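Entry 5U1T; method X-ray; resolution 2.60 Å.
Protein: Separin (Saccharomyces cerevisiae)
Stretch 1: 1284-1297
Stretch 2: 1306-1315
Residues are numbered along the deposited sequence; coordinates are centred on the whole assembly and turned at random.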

ATOM      1  N   LYS A1284      45.403  35.796  35.653  1.00 54.52           N
ATOM      2  CA  LYS A1284      44.527  36.011  36.791  1.00 53.73           C
ATOM      3  C   LYS A1284      43.321  35.071  36.722  1.00 58.25           C
ATOM      4  O   LYS A1284      42.713  34.897  35.670  1.00 62.02           O
ATOM      5  CB  LYS A1284      44.100  37.484  36.861  1.00 60.95           C
ATOM      6  CG  LYS A1284      45.294  38.486  37.060  1.00 66.21           C
ATOM      7  CD  LYS A1284      45.683  38.754  38.551  1.00 65.25           C
ATOM      8  CE  LYS A1284      46.853  39.772  38.673  1.00 69.68           C
ATOM      9  NZ  LYS A1284      46.916  40.583  39.973  1.00 73.82           N
ATOM     10  N   VAL A1285      43.017  34.439  37.852  1.00 52.32           N
ATOM     11  CA  VAL A1285      41.932  33.469  37.969  1.00 52.98           C
ATOM     12  C   VAL A1285      40.630  34.171  38.321  1.00 52.50           C
ATOM     13  O   VAL A1285      40.646  35.155  39.030  1.00 62.72           O
ATOM     14  CB  VAL A1285      42.269  32.415  39.049  1.00 51.54           C
ATOM     15  CG1 VAL A1285      41.078  31.618  39.404  1.00 50.56           C
ATOM     16  CG2 VAL A1285      43.365  31.497  38.574  1.00 50.63           C
ATOM     17  N   GLU A1286      39.508  33.690  37.811  1.00 58.31           N
ATOM     18  CA  GLU A1286      38.196  34.267  38.132  1.00 55.88           C
ATOM     19  C   GLU A1286      37.852  34.227  39.629  1.00 58.52           C
ATOM     20  O   GLU A1286      38.304  33.343  40.356  1.00 58.41           O
ATOM     21  CB  GLU A1286      37.116  33.540  37.333  1.00 56.71           C
ATOM     22  CG  GLU A1286      36.891  34.108  35.955  1.00 63.50           C
ATOM     23  CD  GLU A1286      35.702  35.054  35.918  1.00 63.96           C
ATOM     24  OE1 GLU A1286      34.644  34.718  36.513  1.00 62.72           O
ATOM     25  OE2 GLU A1286      35.823  36.132  35.292  1.00 70.27           O
ATOM     26  N   ASP A1287      37.041  35.175  40.081  1.00 56.90           N
ATOM     27  CA  ASP A1287      36.735  35.284  41.505  1.00 56.67           C
ATOM     28  C   ASP A1287      36.071  34.040  42.071  1.00 61.07           C
ATOM     29  O   ASP A1287      36.369  33.647  43.205  1.00 63.84           O
ATOM     30  CB  ASP A1287      35.826  36.478  41.787  1.00 60.32           C
ATOM     31  CG  ASP A1287      36.567  37.785  41.807  1.00 60.12           C
ATOM     32  OD1 ASP A1287      37.807  37.769  41.705  1.00 65.24           O
ATOM     33  OD2 ASP A1287      35.909  38.834  41.922  1.00 56.79           O
ATOM     34  N   TRP A1288      35.176  33.423  41.300  1.00 55.75           N
ATOM     35  CA  TRP A1288      34.377  32.339  41.851  1.00 55.25           C
ATOM     36  C   TRP A1288      35.256  31.142  42.136  1.00 53.69           C
ATOM     37  O   TRP A1288      34.899  30.297  42.947  1.00 56.36           O
ATOM     38  CB  TRP A1288      33.230  31.949  40.918  1.00 51.77           C
ATOM     39  CG  TRP A1288      33.657  31.316  39.630  1.00 52.54           C
ATOM     40  CD1 TRP A1288      33.888  31.961  38.459  1.00 54.06           C
ATOM     41  CD2 TRP A1288      33.908  29.919  39.379  1.00 50.60           C
ATOM     42  NE1 TRP A1288      34.262  31.062  37.490  1.00 52.67           N
ATOM     43  CE2 TRP A1288      34.285  29.802  38.024  1.00 51.86           C
ATOM     44  CE3 TRP A1288      33.844  28.759  40.161  1.00 51.23           C
ATOM     45  CZ2 TRP A1288      34.595  28.572  37.426  1.00 49.13           C
ATOM     46  CZ3 TRP A1288      34.162  27.529  39.565  1.00 54.29           C
ATOM     47  CH2 TRP A1288      34.535  27.453  38.212  1.00 53.08           C
ATOM     48  N   VAL A1289      36.409  31.071  41.477  1.00 50.83           N
ATOM     49  CA  VAL A1289      37.372  30.000  41.735  1.00 53.22           C
ATOM     50  C   VAL A1289      38.091  30.246  43.059  1.00 57.54           C
ATOM     51  O   VAL A1289      38.274  29.329  43.867  1.00 51.90           O
ATOM     52  CB  VAL A1289      38.408  29.884  40.605  1.00 48.90           C
ATOM     53  CG1 VAL A1289      39.483  28.848  40.941  1.00 46.43           C
ATOM     54  CG2 VAL A1289      37.718  29.559  39.272  1.00 55.35           C
ATOM     55  N   ILE A1290      38.489  31.502  43.258  1.00 56.65           N
ATOM     56  CA  ILE A1290      39.079  31.949  44.503  1.00 53.80           C
ATOM     57  C   ILE A1290      38.093  31.734  45.638  1.00 53.05           C
ATOM     58  O   ILE A1290      38.479  31.246  46.692  1.00 52.71           O
ATOM     59  CB  ILE A1290      39.504  33.436  44.420  1.00 59.57           C
ATOM     60  CG1 ILE A1290      40.411  33.648  43.204  1.00 57.73           C
ATOM     61  CG2 ILE A1290      40.217  33.888  45.690  1.00 54.04           C
ATOM     62  CD1 ILE A1290      40.779  35.106  42.959  1.00 54.68           C
ATOM     63  N   GLU A1291      36.818  32.058  45.407  1.00 56.46           N
ATOM     64  CA  GLU A1291      35.778  31.926  46.438  1.00 54.22           C
ATOM     65  C   GLU A1291      35.644  30.505  46.947  1.00 52.35           C
ATOM     66  O   GLU A1291      35.217  30.278  48.069  1.00 57.34           O
ATOM     67  CB  GLU A1291      34.419  32.397  45.920  1.00 55.08           C
ATOM     68  CG  GLU A1291      34.294  33.896  45.797  1.00 65.17           C
ATOM     69  CD  GLU A1291      33.043  34.318  45.052  1.00 65.83           C
ATOM     70  OE1 GLU A1291      32.916  35.522  44.692  1.00 68.94           O
ATOM     71  OE2 GLU A1291      32.185  33.437  44.826  1.00 68.02           O
ATOM     72  N   LEU A1292      36.001  29.540  46.113  1.00 57.88           N
ATOM     73  CA  LEU A1292      35.879  28.142  46.501  1.00 57.08           C
ATOM     74  C   LEU A1292      36.755  27.845  47.711  1.00 55.45           C
ATOM     75  O   LEU A1292      36.415  26.997  48.521  1.00 56.87           O
ATOM     76  CB  LEU A1292      36.251  27.222  45.341  1.00 52.09           C
ATOM     77  CG  LEU A1292      35.228  27.080  44.214  1.00 52.64           C
ATOM     78  CD1 LEU A1292      35.760  26.132  43.157  1.00 42.42           C
ATOM     79  CD2 LEU A1292      33.907  26.600  44.777  1.00 44.88           C
ATOM     80  N   PHE A1293      37.881  28.547  47.827  1.00 57.24           N
ATOM     81  CA  PHE A1293      38.811  28.346  48.938  1.00 56.66           C
ATOM     82  C   PHE A1293      38.168  28.797  50.242  1.00 55.14           C
ATOM     83  O   PHE A1293      38.173  28.060  51.227  1.00 53.23           O
ATOM     84  CB  PHE A1293      40.134  29.090  48.689  1.00 55.66           C
ATOM     85  CG  PHE A1293      41.027  28.401  47.698  1.00 55.66           C
ATOM     86  CD1 PHE A1293      40.880  28.628  46.333  1.00 55.69           C
ATOM     87  CD2 PHE A1293      41.986  27.495  48.127  1.00 51.04           C
ATOM     88  CE1 PHE A1293      41.667  27.974  45.422  1.00 50.21           C
ATOM     89  CE2 PHE A1293      42.787  26.845  47.221  1.00 55.99           C
ATOM     90  CZ  PHE A1293      42.626  27.083  45.863  1.00 53.11           C
ATOM     91  N   LEU A1294      37.589  29.997  50.217  1.00 52.31           N
ATOM     92  CA  LEU A1294      36.839  30.538  51.340  1.00 51.21           C
ATOM     93  C   LEU A1294      35.667  29.662  51.747  1.00 57.06           C
ATOM     94  O   LEU A1294      35.150  29.777  52.853  1.00 57.53           O
ATOM     95  CB  LEU A1294      36.321  31.933  51.009  1.00 53.15           C
ATOM     96  CG  LEU A1294      37.383  33.011  50.874  1.00 53.87           C
ATOM     97  CD1 LEU A1294      36.765  34.399  50.953  1.00 52.83           C
ATOM     98  CD2 LEU A1294      38.430  32.804  51.949  1.00 53.79           C
ATOM     99  N   LYS A1295      35.212  28.790  50.859  1.00 57.63           N
ATOM    100  CA  LYS A1295      34.056  28.012  51.220  1.00 54.39           C
ATOM    101  C   LYS A1295      34.465  26.698  51.894  1.00 54.69           C
ATOM    102  O   LYS A1295      33.628  26.011  52.464  1.00 62.92           O
ATOM    103  CB  LYS A1295      33.159  27.799  49.990  1.00 63.39           C
ATOM    104  CG  LYS A1295      32.326  29.056  49.661  1.00 62.44           C
ATOM    105  CD  LYS A1295      31.631  29.015  48.308  1.00 60.14           C
ATOM    106  CE  LYS A1295      30.771  30.273  48.112  1.00 60.25           C
ATOM    107  NZ  LYS A1295      30.151  30.428  46.762  1.00 62.14           N
ATOM    108  N   LEU A1296      35.746  26.365  51.886  1.00 50.73           N
ATOM    109  CA  LEU A1296      36.198  25.190  52.622  1.00 53.96           C
ATOM    110  C   LEU A1296      36.058  25.371  54.161  1.00 61.29           C
ATOM    111  O   LEU A1296      36.127  26.488  54.683  1.00 59.59           O
ATOM    112  CB  LEU A1296      37.654  24.869  52.271  1.00 53.98           C
ATOM    113  CG  LEU A1296      38.025  24.660  50.810  1.00 60.02           C
ATOM    114  CD1 LEU A1296      39.507  24.906  50.583  1.00 56.50           C
ATOM    115  CD2 LEU A1296      37.637  23.257  50.383  1.00 56.42           C
ATOM    116  N   ASN A1297      35.859  24.265  54.881  1.00 63.57           N
ATOM    117  CA  ASN A1297      35.823  24.278  56.338  1.00 60.38           C
ATOM    118  C   ASN A1297      37.055  23.586  56.905  1.00 63.79           C
ATOM    119  O   ASN A1297      37.155  22.357  56.848  1.00 65.22           O
ATOM    120  CB  ASN A1297      34.553  23.597  56.857  1.00 63.09           C
ATOM    121  CG  ASN A1297      34.445  23.612  58.398  1.00 68.74           C
ATOM    122  OD1 ASN A1297      35.294  24.189  59.105  1.00 65.10           O
ATOM    123  ND2 ASN A1297      33.394  22.974  58.917  1.00 62.26           N
TER
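Stretch 2, residues 1306-1315: KMEDLIYFVL

Stretch 2 is helical throughout, part of a longer helix that begins before K1306 and runs on past L1315. Its backbone hydrogen bonds follow the regular i to i+4 pattern, from L1310 N to K1306 O (3.0 Å) through L1315 N to I1311 O (2.7 Å). It lies against the helix of stretch 1, which starts at D1287 with E1286 in the N-cap position. The two run nearly antiparallel, with a signed crossing angle of -165° and a closest axial approach of 10.6 Å. The register follows from this direction: V1285 CA lies 7.7 Å from V1314 CA near one end, and F1293 CA lies 7.2 Å from M1307 CA near the other.

No hydrogen bond crosses between the stretches; the contact is made by apolar packing, which buries 522 Å² in all. Its centre is F1293. The CA-to-CB bond of this residue points sideways, but chi1 near -76° (m) and chi2 of 86° carry the ring towards stretch 2, where it fits as a knob among M1307, L1310, I1311 and V1314. A flat, rigid ring suits such a hole because it can use both its face and its rim. L1310 CD1 stands over one face, 3.5 Å from the centroid of the F1293 ring and only 7° off the ring normal, a CH-pi contact. At the edge, V1314 CG2 approaches F1293 CE1 at 3.6 Å and I1311 CD1 approaches F1293 CE2 at 4.1 Å. I1311 reaches this site although its CA-to-CB bond points away, since chi1 and chi2, both m, bring the end of its side chain back.

L1310 is the counterpart of F1293 and has the largest covered area of any residue here. Its chi1 of -92° lies between wells, while chi2 is t; in this conformation CD1 serves several neighbours at once, lying 3.7 Å from L1292 CB and 4.0 Å from L1296 CD1 as well as over the phenyl face. L1296 follows the helical segment, in an extended backbone conformation (phi/psi -67/151), and points toward stretch 2. With its m, t rotamer, its two methyls divide their closest contacts: CD1 lies 3.9 Å from M1307 CG, and CD2 lies 3.8 Å from K1306 CB. K1306 thus lends the contact its aliphatic base, while its extended chain leads away and its amine is hydrogen-bonded elsewhere in the structure.

Towards the other end, smaller branched residues meet. V1289, with chi1 t, points toward stretch 2 and places CG1 3.9 Å from V1314 CG2 and 3.8 Å from F1313 CE2. Beta-branching puts two methyls close to the backbone, so valine fills space here without a long reach. V1314, also t, uses its other methyl as well: CG1 lies 4.0 Å from V1285 CG2. F1313, with chi1 t, reaches further and brings CZ to 4.3 Å from W1288 CH2. The indole of W1288, in the p rotamer, swings nearer from a sideways CA-to-CB bond, while its NE1 is hydrogen-bonded elsewhere.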

ATOM      1  N   LYS A1306      40.474  18.257  50.086  1.00 57.15           N
ATOM      2  CA  LYS A1306      39.622  19.136  49.328  1.00 57.91           C
ATOM      3  C   LYS A1306      40.428  20.326  48.873  1.00 58.61           C
ATOM      4  O   LYS A1306      40.301  20.752  47.729  1.00 60.45           O
ATOM      5  CB  LYS A1306      38.419  19.560  50.154  1.00 59.25           C
ATOM      6  CG  LYS A1306      37.528  18.398  50.516  1.00 56.18           C
ATOM      7  CD  LYS A1306      36.204  18.871  51.065  1.00 62.36           C
ATOM      8  CE  LYS A1306      35.455  17.730  51.701  1.00 61.77           C
ATOM      9  NZ  LYS A1306      34.145  18.189  52.181  1.00 69.22           N
ATOM     10  N   MET A1307      41.287  20.833  49.753  1.00 60.71           N
ATOM     11  CA  MET A1307      42.129  21.977  49.417  1.00 58.52           C
ATOM     12  C   MET A1307      43.149  21.610  48.346  1.00 56.67           C
ATOM     13  O   MET A1307      43.301  22.329  47.368  1.00 59.00           O
ATOM     14  CB  MET A1307      42.850  22.530  50.649  1.00 53.31           C
ATOM     15  CG  MET A1307      43.299  23.966  50.425  1.00 59.55           C
ATOM     16  SD  MET A1307      44.183  24.738  51.785  1.00 72.62           S
ATOM     17  CE  MET A1307      45.690  23.762  51.760  1.00 61.39           C
ATOM     18  N   GLU A1308      43.845  20.495  48.544  1.00 57.52           N
ATOM     19  CA  GLU A1308      44.761  19.956  47.551  1.00 59.00           C
ATOM     20  C   GLU A1308      44.108  19.894  46.160  1.00 61.22           C
ATOM     21  O   GLU A1308      44.690  20.330  45.170  1.00 57.46           O
ATOM     22  CB  GLU A1308      45.233  18.568  47.978  1.00 56.90           C
ATOM     23  CG  GLU A1308      46.444  18.073  47.232  1.00 59.33           C
ATOM     24  CD  GLU A1308      46.870  16.674  47.654  1.00 69.24           C
ATOM     25  OE1 GLU A1308      45.998  15.785  47.723  1.00 74.38           O
ATOM     26  OE2 GLU A1308      48.078  16.459  47.914  1.00 74.99           O
ATOM     27  N   ASP A1309      42.890  19.360  46.101  1.00 53.89           N
ATOM     28  CA  ASP A1309      42.155  19.296  44.854  1.00 51.43           C
ATOM     29  C   ASP A1309      41.851  20.673  44.288  1.00 54.22           C
ATOM     30  O   ASP A1309      41.888  20.850  43.081  1.00 52.28           O
ATOM     31  CB  ASP A1309      40.853  18.524  45.039  1.00 60.75           C
ATOM     32  CG  ASP A1309      41.092  17.078  45.382  1.00 62.01           C
ATOM     33  OD1 ASP A1309      42.229  16.607  45.176  1.00 66.14           O
ATOM     34  OD2 ASP A1309      40.152  16.411  45.861  1.00 64.13           O
ATOM     35  N   LEU A1310      41.531  21.645  45.144  1.00 54.45           N
ATOM     36  CA  LEU A1310      41.391  23.022  44.684  1.00 48.07           C
ATOM     37  C   LEU A1310      42.677  23.557  44.095  1.00 51.43           C
ATOM     38  O   LEU A1310      42.640  24.301  43.124  1.00 51.12           O
ATOM     39  CB  LEU A1310      40.952  23.944  45.801  1.00 52.16           C
ATOM     40  CG  LEU A1310      39.463  24.150  45.941  1.00 60.08           C
ATOM     41  CD1 LEU A1310      39.212  25.445  46.670  1.00 64.82           C
ATOM     42  CD2 LEU A1310      38.805  24.176  44.589  1.00 61.96           C
ATOM     43  N   ILE A1311      43.808  23.191  44.697  1.00 51.52           N
ATOM     44  CA  ILE A1311      45.113  23.650  44.216  1.00 52.65           C
ATOM     45  C   ILE A1311      45.300  23.131  42.797  1.00 50.06           C
ATOM     46  O   ILE A1311      45.584  23.890  41.872  1.00 50.69           O
ATOM     47  CB  ILE A1311      46.296  23.166  45.114  1.00 52.82           C
ATOM     48  CG1 ILE A1311      46.001  23.361  46.602  1.00 54.34           C
ATOM     49  CG2 ILE A1311      47.574  23.842  44.741  1.00 47.02           C
ATOM     50  CD1 ILE A1311      46.284  24.673  47.111  1.00 48.75           C
ATOM     51  N   TYR A1312      45.108  21.827  42.644  1.00 47.67           N
ATOM     52  CA  TYR A1312      45.209  21.163  41.356  1.00 53.16           C
ATOM     53  C   TYR A1312      44.384  21.855  40.289  1.00 52.06           C
ATOM     54  O   TYR A1312      44.829  22.037  39.148  1.00 49.63           O
ATOM     55  CB  TYR A1312      44.756  19.720  41.480  1.00 46.31           C
ATOM     56  CG  TYR A1312      45.703  18.869  42.272  1.00 57.92           C
ATOM     57  CD1 TYR A1312      46.984  19.319  42.576  1.00 50.68           C
ATOM     58  CD2 TYR A1312      45.314  17.604  42.717  1.00 59.52           C
ATOM     59  CE1 TYR A1312      47.853  18.536  43.300  1.00 59.61           C
ATOM     60  CE2 TYR A1312      46.175  16.799  43.449  1.00 61.05           C
ATOM     61  CZ  TYR A1312      47.444  17.266  43.737  1.00 67.18           C
ATOM     62  OH  TYR A1312      48.304  16.455  44.467  1.00 73.82           O
ATOM     63  N   PHE A1313      43.177  22.231  40.681  1.00 47.23           N
ATOM     64  CA  PHE A1313      42.271  22.914  39.799  1.00 47.66           C
ATOM     65  C   PHE A1313      42.870  24.237  39.347  1.00 50.33           C
ATOM     66  O   PHE A1313      42.891  24.543  38.150  1.00 51.57           O
ATOM     67  CB  PHE A1313      40.920  23.127  40.488  1.00 51.31           C
ATOM     68  CG  PHE A1313      39.916  23.807  39.623  1.00 50.56           C
ATOM     69  CD1 PHE A1313      39.532  23.234  38.412  1.00 55.63           C
ATOM     70  CD2 PHE A1313      39.366  25.014  39.999  1.00 47.48           C
ATOM     71  CE1 PHE A1313      38.608  23.860  37.586  1.00 53.67           C
ATOM     72  CE2 PHE A1313      38.439  25.650  39.191  1.00 55.85           C
ATOM     73  CZ  PHE A1313      38.062  25.074  37.973  1.00 56.83           C
ATOM     74  N   VAL A1314      43.377  25.013  40.308  1.00 48.46           N
ATOM     75  CA  VAL A1314      43.937  26.317  39.998  1.00 49.49           C
ATOM     76  C   VAL A1314      45.243  26.186  39.186  1.00 51.55           C
ATOM     77  O   VAL A1314      45.429  26.872  38.174  1.00 49.13           O
ATOM     78  CB  VAL A1314      44.163  27.137  41.286  1.00 53.14           C
ATOM     79  CG1 VAL A1314      44.659  28.526  40.948  1.00 46.86           C
ATOM     80  CG2 VAL A1314      42.853  27.234  42.056  1.00 48.29           C
ATOM     81  N   LEU A1315      46.128  25.294  39.615  1.00 47.31           N
ATOM     82  CA  LEU A1315      47.319  24.992  38.843  1.00 44.47           C
ATOM     83  C   LEU A1315      46.957  24.606  37.410  1.00 47.21           C
ATOM     84  O   LEU A1315      47.614  25.024  36.457  1.00 47.21           O
ATOM     85  CB  LEU A1315      48.116  23.870  39.501  1.00 45.16           C
ATOM     86  CG  LEU A1315      48.680  24.137  40.890  1.00 49.14           C
ATOM     87  CD1 LEU A1315      49.616  23.031  41.317  1.00 49.17           C
ATOM     88  CD2 LEU A1315      49.376  25.467  40.919  1.00 54.17           C
TER